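Local coordinates for Sqt1 (Chaetomium thermophilum, PDB 4ZOY), which probably acts as a WD40 beta-propeller chaperone dedicated to a ribosomal protein, capturing it while it is still being made, as yeast Sqt1 does for Rpl10, at residues 350-355 against 365-370; 342-347 against 377-382; 393-398 against 407-412. All blocks are in the same frame, centred on the assembly; numbering follows the deposited sequence.

Contact 1: 350-355 against 365-370; sequences GSIAVF and RHLRGA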
loop_
_atom_site.group_PDB
_atom_site.type_symbol
_atom_site.label_atom_id
_atom_site.label_comp_id
_atom_site.label_asym_id
_atom_site.label_seq_id
_atom_site.Cartn_x
_atom_site.Cartn_y
_atom_site.Cartn_z
ATOM N N GLY A 350 0.800 1.179 18.054
ATOM C CA GLY A 350 2.006 1.989 17.964
ATOM C C GLY A 350 3.315 1.238 17.762
ATOM O O GLY A 350 4.371 1.858 17.605
ATOM N N SER A 351 3.257 -0.095 17.761
ATOM C CA SER A 351 4.470 -0.895 17.663
ATOM C C SER A 351 4.690 -1.457 16.267
ATOM O O SER A 351 3.759 -1.582 15.475
ATOM C CB SER A 351 4.441 -2.062 18.651
ATOM O OG SER A 351 3.459 -3.019 18.273
ATOM N N ILE A 352 5.942 -1.795 16.004
ATOM C CA ILE A 352 6.309 -2.563 14.833
ATOM C C ILE A 352 6.913 -3.847 15.358
ATOM O O ILE A 352 7.661 -3.824 16.330
ATOM C CB ILE A 352 7.311 -1.812 13.943
ATOM C CG1 ILE A 352 6.674 -0.518 13.412
ATOM C CG2 ILE A 352 7.834 -2.716 12.808
ATOM C CD1 ILE A 352 7.669 0.411 12.747
ATOM N N ALA A 353 6.578 -4.969 14.730
ATOM C CA ALA A 353 7.194 -6.241 15.066
ATOM C C ALA A 353 7.865 -6.832 13.833
ATOM O O ALA A 353 7.375 -6.688 12.715
ATOM C CB ALA A 353 6.161 -7.194 15.645
ATOM N N VAL A 354 9.013 -7.456 14.046
ATOM C CA VAL A 354 9.820 -8.005 12.967
ATOM C C VAL A 354 9.998 -9.488 13.221
ATOM O O VAL A 354 10.417 -9.888 14.312
ATOM C CB VAL A 354 11.187 -7.307 12.875
ATOM C CG1 VAL A 354 12.007 -7.836 11.692
ATOM C CG2 VAL A 354 10.997 -5.799 12.763
ATOM N N PHE A 355 9.678 -10.296 12.214
ATOM C CA PHE A 355 9.750 -11.757 12.338
ATOM C C PHE A 355 10.735 -12.347 11.328
ATOM O O PHE A 355 10.845 -11.860 10.196
ATOM C CB PHE A 355 8.365 -12.367 12.121
ATOM C CG PHE A 355 7.312 -11.812 13.031
ATOM C CD1 PHE A 355 7.110 -12.371 14.282
ATOM C CD2 PHE A 355 6.518 -10.734 12.641
ATOM C CE1 PHE A 355 6.141 -11.877 15.133
ATOM C CE2 PHE A 355 5.549 -10.222 13.495
ATOM C CZ PHE A 355 5.354 -10.796 14.744
ATOM N N ARG A 365 12.420 -8.749 16.651
ATOM C CA ARG A 365 12.379 -7.525 17.429
ATOM C C ARG A 365 10.958 -7.018 17.550
ATOM O O ARG A 365 10.190 -7.030 16.586
ATOM C CB ARG A 365 13.263 -6.449 16.793
ATOM C CG ARG A 365 13.505 -5.244 17.697
ATOM C CD ARG A 365 14.748 -4.481 17.272
ATOM N NE ARG A 365 15.221 -3.588 18.326
ATOM C CZ ARG A 365 16.408 -2.990 18.316
ATOM N NH1 ARG A 365 17.245 -3.190 17.303
ATOM N NH2 ARG A 365 16.759 -2.193 19.320
ATOM N N HIS A 366 10.607 -6.567 18.749
ATOM C CA HIS A 366 9.338 -5.913 18.996
ATOM C C HIS A 366 9.644 -4.459 19.325
ATOM O O HIS A 366 10.117 -4.149 20.422
ATOM C CB HIS A 366 8.594 -6.604 20.143
ATOM C CG HIS A 366 7.195 -6.111 20.352
ATOM N ND1 HIS A 366 6.437 -6.495 21.439
ATOM C CD2 HIS A 366 6.405 -5.294 19.613
ATOM C CE1 HIS A 366 5.249 -5.922 21.369
ATOM N NE2 HIS A 366 5.200 -5.193 20.267
ATOM N N LEU A 367 9.412 -3.581 18.358
ATOM C CA LEU A 367 9.671 -2.150 18.531
ATOM C C LEU A 367 8.444 -1.484 19.136
ATOM O O LEU A 367 7.576 -0.960 18.425
ATOM C CB LEU A 367 10.035 -1.491 17.195
ATOM C CG LEU A 367 11.313 -1.966 16.508
ATOM C CD1 LEU A 367 11.398 -1.387 15.102
ATOM C CD2 LEU A 367 12.540 -1.575 17.321
ATOM N N ARG A 368 8.354 -1.527 20.459
ATOM C CA ARG A 368 7.235 -0.909 21.151
ATOM C C ARG A 368 7.367 0.604 21.066
ATOM O O ARG A 368 8.460 1.141 21.188
ATOM C CB ARG A 368 7.169 -1.352 22.619
ATOM C CG ARG A 368 7.149 -2.864 22.825
ATOM C CD ARG A 368 7.407 -3.192 24.298
ATOM N NE ARG A 368 7.544 -4.627 24.548
ATOM C CZ ARG A 368 6.573 -5.393 25.034
ATOM N NH1 ARG A 368 5.391 -4.863 25.317
ATOM N NH2 ARG A 368 6.780 -6.691 25.238
ATOM N N GLY A 369 6.258 1.285 20.831
ATOM C CA GLY A 369 6.289 2.738 20.767
ATOM C C GLY A 369 7.036 3.303 19.573
ATOM O O GLY A 369 7.553 4.420 19.620
ATOM N N ALA A 370 7.102 2.532 18.488
ATOM C CA ALA A 370 7.690 3.011 17.244
ATOM C C ALA A 370 7.021 4.307 16.797
ATOM O O ALA A 370 7.683 5.201 16.262
ATOM C CB ALA A 370 7.563 1.945 16.152
HETATM O O HOH W 1 2.607 -4.179 21.164
#
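Ile352 and Val354 face Leu367 and Arg365 in antiparallel hydrogen-bonded pairs, with Ala353 and His366 forming the non-hydrogen-bonded pair between them; the strand axes approach to 4.7 Å at 170°. Four backbone bonds join the strands, the shortest running from Leu367 N to Ile352 O (2.7 Å). A type II turn from Leu367 to Ala370 then leads out of the strand, and Gly369 accepts the positive phi that the turn requires. Ala370 CB, small enough for this corner, meets Ile352 CD1 at 3.7 Å.

On the face of Ala353 and His366, the polar part of the contact is the pairing of His366 with Ser351. CG of His366 lies anti to the backbone N (chi1 -172°), and the imidazole offers its edge: NE2 makes a weak 3.4 Å bond to Ser351 OG, and a water bridges the same two atoms, 2.9 Å from NE2. Ser351 OG is held more firmly by Asp349 and also bonds Gln327. Arg368 CG rests over the centre of the ring. An alanine in place of His366 would probably leave Ser351 OG and the water without their imidazole partner.

The hairpin thus relies on its backbone ladder, with Ile352, Leu367 and Ala370 packed against Trp407 on one side and the His366-Ser351-water group on the other.

Contact 2: 342-347 against 377-382; sequences ILAAGS and VKVEFV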
loop_
_atom_site.group_PDB
_atom_site.type_symbol
_atom_site.label_atom_id
_atom_site.label_comp_id
_atom_site.label_asym_id
_atom_site.label_seq_id
_atom_site.Cartn_x
_atom_site.Cartn_y
_atom_site.Cartn_z
ATOM N N ILE A 342 12.893 -11.400 6.444
ATOM C CA ILE A 342 12.108 -10.826 7.530
ATOM C C ILE A 342 10.765 -10.298 7.055
ATOM O O ILE A 342 10.585 -9.938 5.882
ATOM C CB ILE A 342 12.858 -9.674 8.261
ATOM C CG1 ILE A 342 13.217 -8.548 7.284
ATOM C CG2 ILE A 342 14.117 -10.197 8.988
ATOM C CD1 ILE A 342 13.911 -7.364 7.954
ATOM N N LEU A 343 9.822 -10.261 7.993
ATOM C CA LEU A 343 8.495 -9.705 7.803
ATOM C C LEU A 343 8.275 -8.652 8.875
ATOM O O LEU A 343 8.525 -8.921 10.054
ATOM C CB LEU A 343 7.430 -10.800 7.919
ATOM C CG LEU A 343 5.967 -10.358 8.008
ATOM C CD1 LEU A 343 5.464 -9.803 6.668
ATOM C CD2 LEU A 343 5.074 -11.506 8.508
ATOM N N ALA A 344 7.828 -7.460 8.472
ATOM C CA ALA A 344 7.510 -6.375 9.407
ATOM C C ALA A 344 6.012 -6.138 9.486
ATOM O O ALA A 344 5.308 -6.170 8.474
ATOM C CB ALA A 344 8.217 -5.087 8.984
ATOM N N ALA A 345 5.520 -5.867 10.694
ATOM C CA ALA A 345 4.101 -5.647 10.934
ATOM C C ALA A 345 3.893 -4.388 11.772
ATOM O O ALA A 345 4.507 -4.244 12.830
ATOM C CB ALA A 345 3.495 -6.850 11.639
ATOM N N GLY A 346 3.040 -3.484 11.300
ATOM C CA GLY A 346 2.735 -2.263 12.047
ATOM C C GLY A 346 1.352 -2.360 12.644
ATOM O O GLY A 346 0.409 -2.783 11.979
ATOM N N SER A 347 1.227 -1.956 13.911
ATOM C CA SER A 347 -0.008 -2.123 14.650
ATOM C C SER A 347 -0.646 -0.802 15.047
ATOM O O SER A 347 0.048 0.202 15.224
ATOM C CB SER A 347 0.263 -2.955 15.917
ATOM O OG SER A 347 -0.896 -3.067 16.729
ATOM N N VAL A 377 0.551 3.382 10.634
ATOM C CA VAL A 377 -0.339 3.357 9.487
ATOM C C VAL A 377 0.242 2.556 8.318
ATOM O O VAL A 377 -0.476 1.811 7.626
ATOM C CB VAL A 377 -0.654 4.798 9.048
ATOM C CG1 VAL A 377 -1.389 4.827 7.718
ATOM C CG2 VAL A 377 -1.468 5.509 10.148
ATOM N N LYS A 378 1.542 2.713 8.091
ATOM C CA LYS A 378 2.200 2.067 6.967
ATOM C C LYS A 378 3.642 1.767 7.283
ATOM O O LYS A 378 4.334 2.594 7.870
ATOM C CB LYS A 378 2.117 2.964 5.724
ATOM C CG LYS A 378 2.820 2.385 4.497
ATOM C CD LYS A 378 2.612 3.264 3.272
ATOM C CE LYS A 378 3.465 2.797 2.101
ATOM N NZ LYS A 378 3.029 3.419 0.816
ATOM N N VAL A 379 4.089 0.581 6.882
ATOM C CA VAL A 379 5.505 0.239 6.874
ATOM C C VAL A 379 5.867 -0.216 5.469
ATOM O O VAL A 379 5.064 -0.867 4.775
ATOM C CB VAL A 379 5.868 -0.861 7.898
ATOM C CG1 VAL A 379 5.506 -0.429 9.307
ATOM C CG2 VAL A 379 5.195 -2.218 7.559
ATOM N N GLU A 380 7.072 0.134 5.035
ATOM C CA GLU A 380 7.502 -0.203 3.670
ATOM C C GLU A 380 9.016 -0.227 3.585
ATOM O O GLU A 380 9.680 0.731 4.006
ATOM C CB GLU A 380 6.932 0.792 2.657
ATOM C CG GLU A 380 7.260 0.432 1.206
ATOM C CD GLU A 380 6.815 1.511 0.245
ATOM O OE1 GLU A 380 5.619 1.536 -0.136
ATOM O OE2 GLU A 380 7.659 2.342 -0.127
ATOM N N PHE A 381 9.571 -1.318 3.052
ATOM C CA PHE A 381 11.019 -1.422 2.909
ATOM C C PHE A 381 11.534 -0.553 1.787
ATOM O O PHE A 381 10.899 -0.426 0.735
ATOM C CB PHE A 381 11.436 -2.873 2.655
ATOM C CG PHE A 381 11.373 -3.731 3.873
ATOM C CD1 PHE A 381 12.466 -3.842 4.714
ATOM C CD2 PHE A 381 10.212 -4.426 4.188
ATOM C CE1 PHE A 381 12.413 -4.638 5.860
ATOM C CE2 PHE A 381 10.151 -5.218 5.328
ATOM C CZ PHE A 381 11.247 -5.324 6.165
ATOM N N VAL A 382 12.698 0.044 2.020
ATOM C CA VAL A 382 13.425 0.737 0.963
ATOM C C VAL A 382 13.956 -0.302 -0.028
ATOM O O VAL A 382 14.657 -1.238 0.360
ATOM C CB VAL A 382 14.591 1.572 1.527
ATOM C CG1 VAL A 382 15.328 2.284 0.395
ATOM C CG2 VAL A 382 14.080 2.569 2.557
#
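Gly346 and Val379 mark the closest backbone approach, CA to CA 6.4 Å, between strands 342-347 and 377-381, whose axes run nearly antiparallel at 164° and come within 6.9 Å; this is close for two packed sheets, as the small Ala344 and the bare Gly346 allow. The contact is apolar, made by side chains of 377-382 against side chains and backbone of 342-347.

Phe381 and Val379 fill much of it. CG of Phe381 is anti to the carbonyl carbon (chi1 -75°), and the outer end of the ring reaches strand 342-347: CE1 lies 3.7 Å from Ile342 CD1, and CE2 is 4.1 Å from Ala344 CB. The isoleucine and the ring cross obliquely, with CG1 of Ile342 also touching CZ. Ala344 suits its place because a single methyl serves both neighbours, the Phe381 ring and Val379 CG2, the latter at 4.4 Å. Further along, Val379 CG1 sits 4.3 Å from Gly346 CA. A side chain on Gly346 would press against that methyl, which is consistent with glycine at this place.

Strand 342-347 belongs to one four-stranded blade and strand 376-381 opens the next, so this is a seam between consecutive propeller blades. Leu395 of strand 394-399 and Ile352 of strand 352-356 continue the apolar layer, while Ser333 OG bonds Val379 N from strand 331-336. On the other face of strand 376-381, Lys378 and Glu380 point away from the seam, toward Phe460 and Gln462.

Contact 3: 393-398 against 407-412; sequences WLLTSC and WDLRGG
Ser397 OG is gripped by two groups: Trp407 NE1, 2.8 Å away, with OG only 2° out of the indole plane, and His371 NE2 from the loop before strand 376-381. OG stands between the backbone N and carbonyl carbon of its residue (chi1 65°), and the nearly straight bond it receives fixes the rotation of the indole.

The backbones run antiparallel. Leu395 and Trp407 exchange two bonds, the shorter from Trp407 N to Leu395 O (2.7 Å), and Leu409 N continues the ladder to Trp393 O just past the strand. On the same side as the indole, Leu409 CD1 packs 3.8 Å from Leu395 CB, extending the apolar layer.

Past the strand, Arg410 crosses Trp393 at about a right angle. Its CG lies over one face of the indole, 3.9 Å from the centroid of the five-membered ring, in a CH-pi contact. The guanidinium bends back and takes Asp408 side-on, NE to OD1 and NH2 to OD2 (2.8 Å). OD1 also accepts from Arg410 N, closing an Asx turn; the two donors reach it from opposite faces of the carboxylate.

Trp407 and Asp408 form the dipeptide that names the WD repeat, and the Trp-Ser-His chain fits the hydrogen-bonded tetrad of such blades. The one polar atom of the tryptophan side chain is thereby satisfied where it is buried at the seam with the preceding blade, while the salt bridge probably stiffens the strand's exit.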
loop_
_atom_site.group_PDB
_atom_site.type_symbol
_atom_site.label_atom_id
_atom_site.label_comp_id
_atom_site.label_asym_id
_atom_site.label_seq_id
_atom_site.Cartn_x
_atom_site.Cartn_y
_atom_site.Cartn_z
ATOM N N TRP A 393 17.103 -4.289 4.659
ATOM C CA TRP A 393 17.127 -4.113 6.122
ATOM C C TRP A 393 16.586 -2.774 6.603
ATOM O O TRP A 393 16.476 -2.555 7.805
ATOM C CB TRP A 393 18.559 -4.294 6.650
ATOM C CG TRP A 393 19.043 -5.675 6.458
ATOM C CD1 TRP A 393 19.930 -6.102 5.515
ATOM C CD2 TRP A 393 18.659 -6.832 7.209
ATOM N NE1 TRP A 393 20.135 -7.457 5.640
ATOM C CE2 TRP A 393 19.366 -7.929 6.670
ATOM C CE3 TRP A 393 17.797 -7.050 8.285
ATOM C CZ2 TRP A 393 19.231 -9.226 7.171
ATOM C CZ3 TRP A 393 17.663 -8.335 8.780
ATOM C CH2 TRP A 393 18.378 -9.408 8.220
ATOM N N LEU A 394 16.251 -1.896 5.666
ATOM C CA LEU A 394 15.799 -0.551 5.999
ATOM C C LEU A 394 14.293 -0.413 5.777
ATOM O O LEU A 394 13.786 -0.638 4.674
ATOM C CB LEU A 394 16.567 0.480 5.171
ATOM C CG LEU A 394 18.010 0.726 5.635
ATOM C CD1 LEU A 394 18.763 1.549 4.606
ATOM C CD2 LEU A 394 18.034 1.405 7.001
ATOM N N LEU A 395 13.601 -0.029 6.840
ATOM C CA LEU A 395 12.143 0.053 6.854
ATOM C C LEU A 395 11.705 1.470 7.159
ATOM O O LEU A 395 12.154 2.065 8.147
ATOM C CB LEU A 395 11.566 -0.903 7.903
ATOM C CG LEU A 395 10.036 -0.994 7.933
ATOM C CD1 LEU A 395 9.563 -1.975 6.875
ATOM C CD2 LEU A 395 9.543 -1.405 9.314
ATOM N N THR A 396 10.826 2.001 6.323
ATOM C CA THR A 396 10.215 3.307 6.589
ATOM C C THR A 396 8.814 3.112 7.136
ATOM O O THR A 396 8.060 2.268 6.645
ATOM C CB THR A 396 10.163 4.145 5.322
ATOM O OG1 THR A 396 11.474 4.206 4.766
ATOM C CG2 THR A 396 9.695 5.583 5.617
ATOM N N SER A 397 8.468 3.885 8.165
ATOM C CA SER A 397 7.144 3.791 8.766
ATOM C C SER A 397 6.526 5.177 8.953
ATOM O O SER A 397 7.245 6.177 9.078
ATOM C CB SER A 397 7.201 3.065 10.108
ATOM O OG SER A 397 7.954 3.804 11.055
ATOM N N CYS A 398 5.198 5.248 8.977
ATOM C CA CYS A 398 4.536 6.503 9.341
ATOM C C CYS A 398 3.404 6.201 10.296
ATOM O O CYS A 398 2.901 5.081 10.345
ATOM C CB CYS A 398 4.035 7.248 8.093
ATOM S SG CYS A 398 2.577 6.515 7.298
ATOM N N TRP A 407 14.013 2.729 10.017
ATOM C CA TRP A 407 14.542 1.761 10.956
ATOM C C TRP A 407 15.532 0.844 10.278
ATOM O O TRP A 407 15.328 0.434 9.129
ATOM C CB TRP A 407 13.419 0.916 11.553
ATOM C CG TRP A 407 12.274 1.709 12.075
ATOM C CD1 TRP A 407 11.161 2.091 11.390
ATOM C CD2 TRP A 407 12.125 2.204 13.404
ATOM N NE1 TRP A 407 10.323 2.798 12.215
ATOM C CE2 TRP A 407 10.897 2.891 13.455
ATOM C CE3 TRP A 407 12.921 2.151 14.553
ATOM C CZ2 TRP A 407 10.438 3.507 14.611
ATOM C CZ3 TRP A 407 12.465 2.760 15.701
ATOM C CH2 TRP A 407 11.235 3.429 15.723
ATOM N N ASP A 408 16.594 0.537 11.011
ATOM C CA ASP A 408 17.572 -0.483 10.653
ATOM C C ASP A 408 17.171 -1.760 11.382
ATOM O O ASP A 408 17.241 -1.829 12.608
ATOM C CB ASP A 408 18.976 0.014 11.052
ATOM C CG ASP A 408 20.050 -1.063 11.018
ATOM O OD1 ASP A 408 19.829 -2.190 10.533
ATOM O OD2 ASP A 408 21.160 -0.733 11.493
ATOM N N LEU A 409 16.748 -2.773 10.628
ATOM C CA LEU A 409 16.171 -3.973 11.233
ATOM C C LEU A 409 17.171 -5.116 11.392
ATOM O O LEU A 409 16.771 -6.250 11.637
ATOM C CB LEU A 409 14.972 -4.460 10.408
ATOM C CG LEU A 409 13.811 -3.464 10.266
ATOM C CD1 LEU A 409 12.648 -4.138 9.555
ATOM C CD2 LEU A 409 13.367 -2.898 11.612
ATOM N N ARG A 410 18.461 -4.832 11.255
ATOM C CA ARG A 410 19.451 -5.902 11.419
ATOM C C ARG A 410 19.523 -6.424 12.851
ATOM O O ARG A 410 19.828 -7.595 13.064
ATOM C CB ARG A 410 20.839 -5.428 10.979
ATOM C CG ARG A 410 20.955 -5.205 9.490
ATOM C CD ARG A 410 22.300 -4.586 9.150
ATOM N NE ARG A 410 22.465 -3.278 9.781
ATOM C CZ ARG A 410 23.614 -2.610 9.847
ATOM N NH1 ARG A 410 24.723 -3.128 9.335
ATOM N NH2 ARG A 410 23.658 -1.422 10.435
ATOM N N GLY A 411 19.266 -5.555 13.822
ATOM C CA GLY A 411 19.334 -5.933 15.228
ATOM C C GLY A 411 18.258 -6.903 15.683
ATOM O O GLY A 411 17.301 -7.177 14.956
ATOM N N GLY A 412 18.416 -7.431 16.894
ATOM C CA GLY A 412 17.424 -8.326 17.463
ATOM C C GLY A 412 17.878 -9.772 17.537
ATOM O O GLY A 412 19.032 -10.090 17.249
#

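How the contacts relate
The three contacts cluster on one side of the propeller, with centres 9 to 10 Å apart, and together span two successive blades. Contacts 1 and 3 are hairpin pairings, each inside its own blade; contact 2 lies nearer the centre of the molecule (about 10 Å from it, centre to centre, against 18 to 19 Å for the other two) and joins the two sheets. Contact 1 shares a sheet with contact 2 through Ala345 N and Ala353 O, 2.9 Å apart, and contact 3 does so through Glu380 N and Thr396 O, also 2.9 Å apart. Farther out, contacts 1 and 3 meet directly: Ile352 CD1 comes within 3.6 Å of Trp407 NE1, and Ala370 CB touches the same indole. The interface therefore continues outward from 342-347 against 377-382.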